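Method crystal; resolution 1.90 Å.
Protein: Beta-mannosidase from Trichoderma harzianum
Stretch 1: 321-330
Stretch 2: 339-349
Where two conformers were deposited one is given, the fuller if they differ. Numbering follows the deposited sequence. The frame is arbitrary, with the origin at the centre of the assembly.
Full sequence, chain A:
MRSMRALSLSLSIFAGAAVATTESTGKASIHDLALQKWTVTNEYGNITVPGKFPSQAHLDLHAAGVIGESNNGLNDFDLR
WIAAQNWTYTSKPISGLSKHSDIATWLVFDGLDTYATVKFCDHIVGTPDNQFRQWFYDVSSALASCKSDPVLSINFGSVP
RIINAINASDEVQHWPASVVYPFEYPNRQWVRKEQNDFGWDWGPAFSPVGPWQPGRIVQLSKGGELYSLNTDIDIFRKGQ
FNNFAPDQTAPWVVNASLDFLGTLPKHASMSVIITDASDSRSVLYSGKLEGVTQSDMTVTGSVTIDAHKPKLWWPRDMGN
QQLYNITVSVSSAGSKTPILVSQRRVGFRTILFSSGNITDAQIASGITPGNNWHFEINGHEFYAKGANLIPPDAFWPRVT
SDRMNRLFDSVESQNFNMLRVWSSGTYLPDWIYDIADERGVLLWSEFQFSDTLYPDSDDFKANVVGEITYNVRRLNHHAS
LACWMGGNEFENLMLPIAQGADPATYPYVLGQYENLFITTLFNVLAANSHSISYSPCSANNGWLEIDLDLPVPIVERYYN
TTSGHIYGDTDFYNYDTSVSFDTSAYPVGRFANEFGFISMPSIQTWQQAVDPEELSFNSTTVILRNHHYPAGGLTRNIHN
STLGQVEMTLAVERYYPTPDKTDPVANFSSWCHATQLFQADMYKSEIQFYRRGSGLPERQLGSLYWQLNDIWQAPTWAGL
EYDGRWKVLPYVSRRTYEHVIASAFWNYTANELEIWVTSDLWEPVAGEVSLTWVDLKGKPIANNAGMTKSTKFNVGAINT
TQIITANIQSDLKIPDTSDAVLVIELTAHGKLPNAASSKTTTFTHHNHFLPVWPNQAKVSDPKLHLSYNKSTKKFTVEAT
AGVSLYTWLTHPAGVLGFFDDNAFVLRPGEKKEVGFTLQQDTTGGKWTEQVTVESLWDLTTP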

# COMPACT_ATOMS: atom_id res chain seq x y z
N GLN A 321 15.26 -6.19 41.79
CA GLN A 321 13.88 -5.82 41.65
C GLN A 321 13.03 -6.73 42.54
O GLN A 321 12.13 -7.42 42.08
CB GLN A 321 13.46 -5.84 40.17
CG GLN A 321 14.06 -4.66 39.41
CD GLN A 321 15.55 -4.81 39.20
OE1 GLN A 321 15.99 -5.82 38.65
NE2 GLN A 321 16.33 -3.82 39.62
N GLN A 322 13.32 -6.69 43.84
CA GLN A 322 12.64 -7.54 44.81
C GLN A 322 11.16 -7.21 44.89
O GLN A 322 10.78 -6.08 45.19
CB GLN A 322 13.27 -7.36 46.19
CG GLN A 322 12.72 -8.31 47.25
CD GLN A 322 13.16 -9.75 47.02
OE1 GLN A 322 14.36 -10.04 46.96
NE2 GLN A 322 12.19 -10.66 46.90
N LEU A 323 10.33 -8.21 44.66
CA LEU A 323 8.89 -8.05 44.77
C LEU A 323 8.35 -9.14 45.68
O LEU A 323 8.99 -10.16 45.86
CB LEU A 323 8.21 -8.13 43.38
CG LEU A 323 8.64 -6.99 42.46
CD1 LEU A 323 8.12 -7.26 41.06
CD2 LEU A 323 8.17 -5.63 42.98
N TYR A 324 7.14 -8.90 46.20
CA TYR A 324 6.46 -9.86 47.05
C TYR A 324 5.00 -9.96 46.67
O TYR A 324 4.41 -8.97 46.27
CB TYR A 324 6.57 -9.41 48.53
CG TYR A 324 7.96 -9.41 49.12
CD1 TYR A 324 8.50 -10.58 49.67
CD2 TYR A 324 8.72 -8.25 49.22
CE1 TYR A 324 9.76 -10.59 50.24
CE2 TYR A 324 9.97 -8.25 49.78
CZ TYR A 324 10.49 -9.42 50.30
OH TYR A 324 11.74 -9.43 50.85
N ASN A 325 4.41 -11.14 46.81
CA ASN A 325 2.97 -11.29 46.73
C ASN A 325 2.32 -11.11 48.11
O ASN A 325 2.77 -11.69 49.09
CB ASN A 325 2.59 -12.65 46.12
CG ASN A 325 2.96 -12.75 44.63
OD1 ASN A 325 3.23 -11.74 43.97
ND2 ASN A 325 2.94 -13.97 44.08
N ILE A 326 1.29 -10.28 48.18
CA ILE A 326 0.52 -10.06 49.38
C ILE A 326 -0.89 -10.47 49.06
O ILE A 326 -1.54 -9.88 48.18
CB ILE A 326 0.60 -8.59 49.90
CG1 ILE A 326 -0.34 -8.38 51.10
CG2 ILE A 326 0.25 -7.58 48.83
CD1 ILE A 326 -0.11 -7.08 51.85
N THR A 327 -1.36 -11.52 49.75
CA THR A 327 -2.74 -11.96 49.68
C THR A 327 -3.45 -11.50 50.95
O THR A 327 -2.98 -11.76 52.07
CB THR A 327 -2.83 -13.50 49.53
OG1 THR A 327 -2.10 -13.91 48.36
CG2 THR A 327 -4.27 -13.96 49.39
N VAL A 328 -4.58 -10.81 50.77
CA VAL A 328 -5.36 -10.23 51.87
C VAL A 328 -6.71 -10.92 51.94
O VAL A 328 -7.45 -10.88 50.97
CB VAL A 328 -5.60 -8.72 51.66
CG1 VAL A 328 -6.42 -8.15 52.80
CG2 VAL A 328 -4.30 -7.96 51.52
N SER A 329 -7.04 -11.51 53.08
CA SER A 329 -8.32 -12.20 53.27
C SER A 329 -9.19 -11.47 54.30
O SER A 329 -8.70 -11.04 55.35
CB SER A 329 -8.10 -13.65 53.72
OG SER A 329 -7.23 -14.35 52.84
N VAL A 330 -10.47 -11.34 53.99
CA VAL A 330 -11.44 -10.73 54.88
C VAL A 330 -12.41 -11.81 55.39
O VAL A 330 -13.09 -12.47 54.61
CB VAL A 330 -12.22 -9.60 54.20
CG1 VAL A 330 -13.19 -8.95 55.17
CG2 VAL A 330 -11.26 -8.56 53.62
N ILE A 339 -14.58 -14.52 53.05
CA ILE A 339 -15.58 -14.21 52.03
C ILE A 339 -15.07 -13.19 50.99
O ILE A 339 -15.75 -12.95 50.01
CB ILE A 339 -16.90 -13.69 52.65
CG1 ILE A 339 -16.65 -12.44 53.50
CG2 ILE A 339 -17.57 -14.78 53.48
CD1 ILE A 339 -17.92 -11.69 53.82
N LEU A 340 -13.90 -12.58 51.24
CA LEU A 340 -13.24 -11.67 50.28
C LEU A 340 -11.73 -11.88 50.32
O LEU A 340 -11.11 -11.77 51.36
CB LEU A 340 -13.59 -10.21 50.58
CG LEU A 340 -12.97 -9.10 49.74
CD1 LEU A 340 -13.43 -9.21 48.28
CD2 LEU A 340 -13.35 -7.74 50.30
N VAL A 341 -11.14 -12.20 49.17
CA VAL A 341 -9.71 -12.44 49.05
C VAL A 341 -9.17 -11.59 47.90
O VAL A 341 -9.80 -11.50 46.86
CB VAL A 341 -9.43 -13.93 48.80
CG1 VAL A 341 -7.93 -14.21 48.72
CG2 VAL A 341 -10.05 -14.77 49.90
N SER A 342 -8.04 -10.93 48.11
CA SER A 342 -7.45 -10.07 47.06
C SER A 342 -5.95 -10.27 47.08
O SER A 342 -5.35 -10.36 48.15
CB SER A 342 -7.76 -8.60 47.33
OG SER A 342 -7.29 -7.78 46.28
N GLN A 343 -5.34 -10.35 45.90
CA GLN A 343 -3.91 -10.54 45.79
C GLN A 343 -3.30 -9.49 44.86
O GLN A 343 -3.82 -9.24 43.79
CB GLN A 343 -3.62 -11.93 45.26
CG GLN A 343 -2.14 -12.25 45.19
CD GLN A 343 -1.90 -13.69 44.76
OE1 GLN A 343 -2.69 -14.59 45.09
NE2 GLN A 343 -0.82 -13.92 44.03
N ARG A 344 -2.21 -8.87 45.30
CA ARG A 344 -1.42 -7.97 44.50
C ARG A 344 0.07 -8.32 44.60
O ARG A 344 0.50 -8.96 45.56
CB ARG A 344 -1.67 -6.53 44.97
CG ARG A 344 -3.08 -6.00 44.69
CD ARG A 344 -3.43 -6.01 43.22
NE ARG A 344 -4.70 -5.34 42.92
CZ ARG A 344 -5.89 -5.93 42.88
NH1 ARG A 344 -6.03 -7.21 43.11
NH2 ARG A 344 -6.96 -5.22 42.58
N ARG A 345 0.86 -7.88 43.63
CA ARG A 345 2.31 -7.98 43.74
C ARG A 345 2.88 -6.60 44.10
O ARG A 345 2.55 -5.60 43.47
CB ARG A 345 2.92 -8.53 42.45
CG ARG A 345 4.43 -8.75 42.57
CD ARG A 345 5.04 -9.51 41.39
NE ARG A 345 5.00 -8.72 40.16
CZ ARG A 345 5.51 -9.09 38.99
NH1 ARG A 345 6.14 -10.24 38.85
NH2 ARG A 345 5.40 -8.26 37.95
N VAL A 346 3.71 -6.56 45.12
CA VAL A 346 4.17 -5.29 45.69
C VAL A 346 5.69 -5.23 45.90
O VAL A 346 6.37 -6.23 45.82
CB VAL A 346 3.46 -5.01 47.05
CG1 VAL A 346 1.95 -5.04 46.86
CG2 VAL A 346 3.85 -6.03 48.12
N GLY A 347 6.20 -4.04 46.21
CA GLY A 347 7.60 -3.85 46.58
C GLY A 347 7.73 -2.97 47.81
O GLY A 347 6.85 -2.14 48.10
N PHE A 348 8.83 -3.17 48.53
CA PHE A 348 9.19 -2.33 49.65
C PHE A 348 10.25 -1.37 49.19
O PHE A 348 11.39 -1.75 48.97
CB PHE A 348 9.70 -3.18 50.83
CG PHE A 348 8.63 -3.97 51.50
CD1 PHE A 348 8.25 -5.20 51.00
CD2 PHE A 348 7.99 -3.47 52.64
CE1 PHE A 348 7.25 -5.93 51.63
CE2 PHE A 348 6.99 -4.19 53.26
CZ PHE A 348 6.62 -5.42 52.76
N ARG A 349 9.83 -0.12 49.00
CA ARG A 349 10.74 0.97 48.70
C ARG A 349 10.08 2.31 48.91
O ARG A 349 8.86 2.42 48.98
CB ARG A 349 11.31 0.89 47.26
CG ARG A 349 10.31 0.56 46.17
CD ARG A 349 9.58 1.78 45.63
NE ARG A 349 8.37 2.03 46.39
CZ ARG A 349 7.27 2.60 45.89
NH1 ARG A 349 7.22 2.97 44.62
NH2 ARG A 349 6.23 2.78 46.68
O HOH W 1 10.73 -5.14 47.94

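Two neighbouring antiparallel strands show how a β-ladder divides its work: the backbone supplies a regular set of hydrogen bonds, and the side chains, alternating between the two faces of the sheet, adapt each face to its surroundings. In this β-mannosidase, residues 324-330 and 340-346 run in opposite senses, their axes 166° apart and approaching to 4.6 Å, and the two stretches bury 886 Å² between them.

The backbone ladder is the main source of directional bonding. Tyr324 pairs with Val346, its N lying 2.8 Å from Val346 O and its O 2.8 Å from Val346 N. Ile326 and Arg344 repeat the pattern, with 3.0 Å from Ile326 N to Arg344 O and 3.1 Å from Arg344 N to Ile326 O, as do Val328 and Ser342, with 2.8 Å from Val328 N to Ser342 O and 2.9 Å from Ser342 N to Val328 O. At the far end the symmetry loosens. Val330 N still donates to Leu340 O at 2.7 Å, but the return bond from Leu340 N to Val330 O is weak at 3.5 Å, and Val330 O also accepts from Ile339 N at 3.0 Å.

Between these doubly bonded rungs lie the non-hydrogen-bonded pairs, where the chains draw closer: the CA atoms of Thr327 and Gln343 are 4.3 Å apart, against 5.7 Å for those of Ile326 and Arg344. Here CA-H groups point at carbonyl oxygens, as in the contact of 3.4 Å between Gln343 CA and Ile326 O, which supplements the ladder.

On the face carrying Tyr324, Ile326, Val328 and Val330, apolar packing prevails. Ile326 CG2 meets Val346 CG1 at 3.6 Å, and Val330 CB lies 3.9 Å from Leu340 CB; branched aliphatic residues suit such buried strand positions, where they fill space with hydrocarbon and leave no polar group unpaired. Tyr324 and Phe348 extend this packing, with 3.6 Å between Tyr324 CD2 and Phe348 CD1 and their ring planes inclined at 82°. Two polar residues share the face. Small Ser342 is buried with its hydroxyl hydrogen-bonded elsewhere in the structure, while the end of Arg344 leads away from the partner strand and its NH1 bonds to Gln343 O at 3.1 Å.

The other face, with Asn325, Thr327, Ser329, Val341, Gln343 and Arg345, is more polar and more open to solvent. Side chains still meet across the strands: Asn325 OD1 rests 3.5 Å from Arg345 CG, on the aliphatic part of the arginine, and the methyls Thr327 CG2 and Val341 CG1 lie 3.7 Å apart. Thr327 OG1 and Gln343 OE1, 3.4 Å apart, make at most a weak hydrogen bond. Leu323 CD1 covers one face of the Arg345 guanidinium, 3.6 Å from Arg345 NE, while the terminal nitrogens of that arginine find partners elsewhere in the structure.

Beyond the Tyr324–Val346 rung, a water takes over the bridging role, donating to Gln322 O at 2.9 Å from its oxygen and accepting from Phe348 N at 2.8 Å.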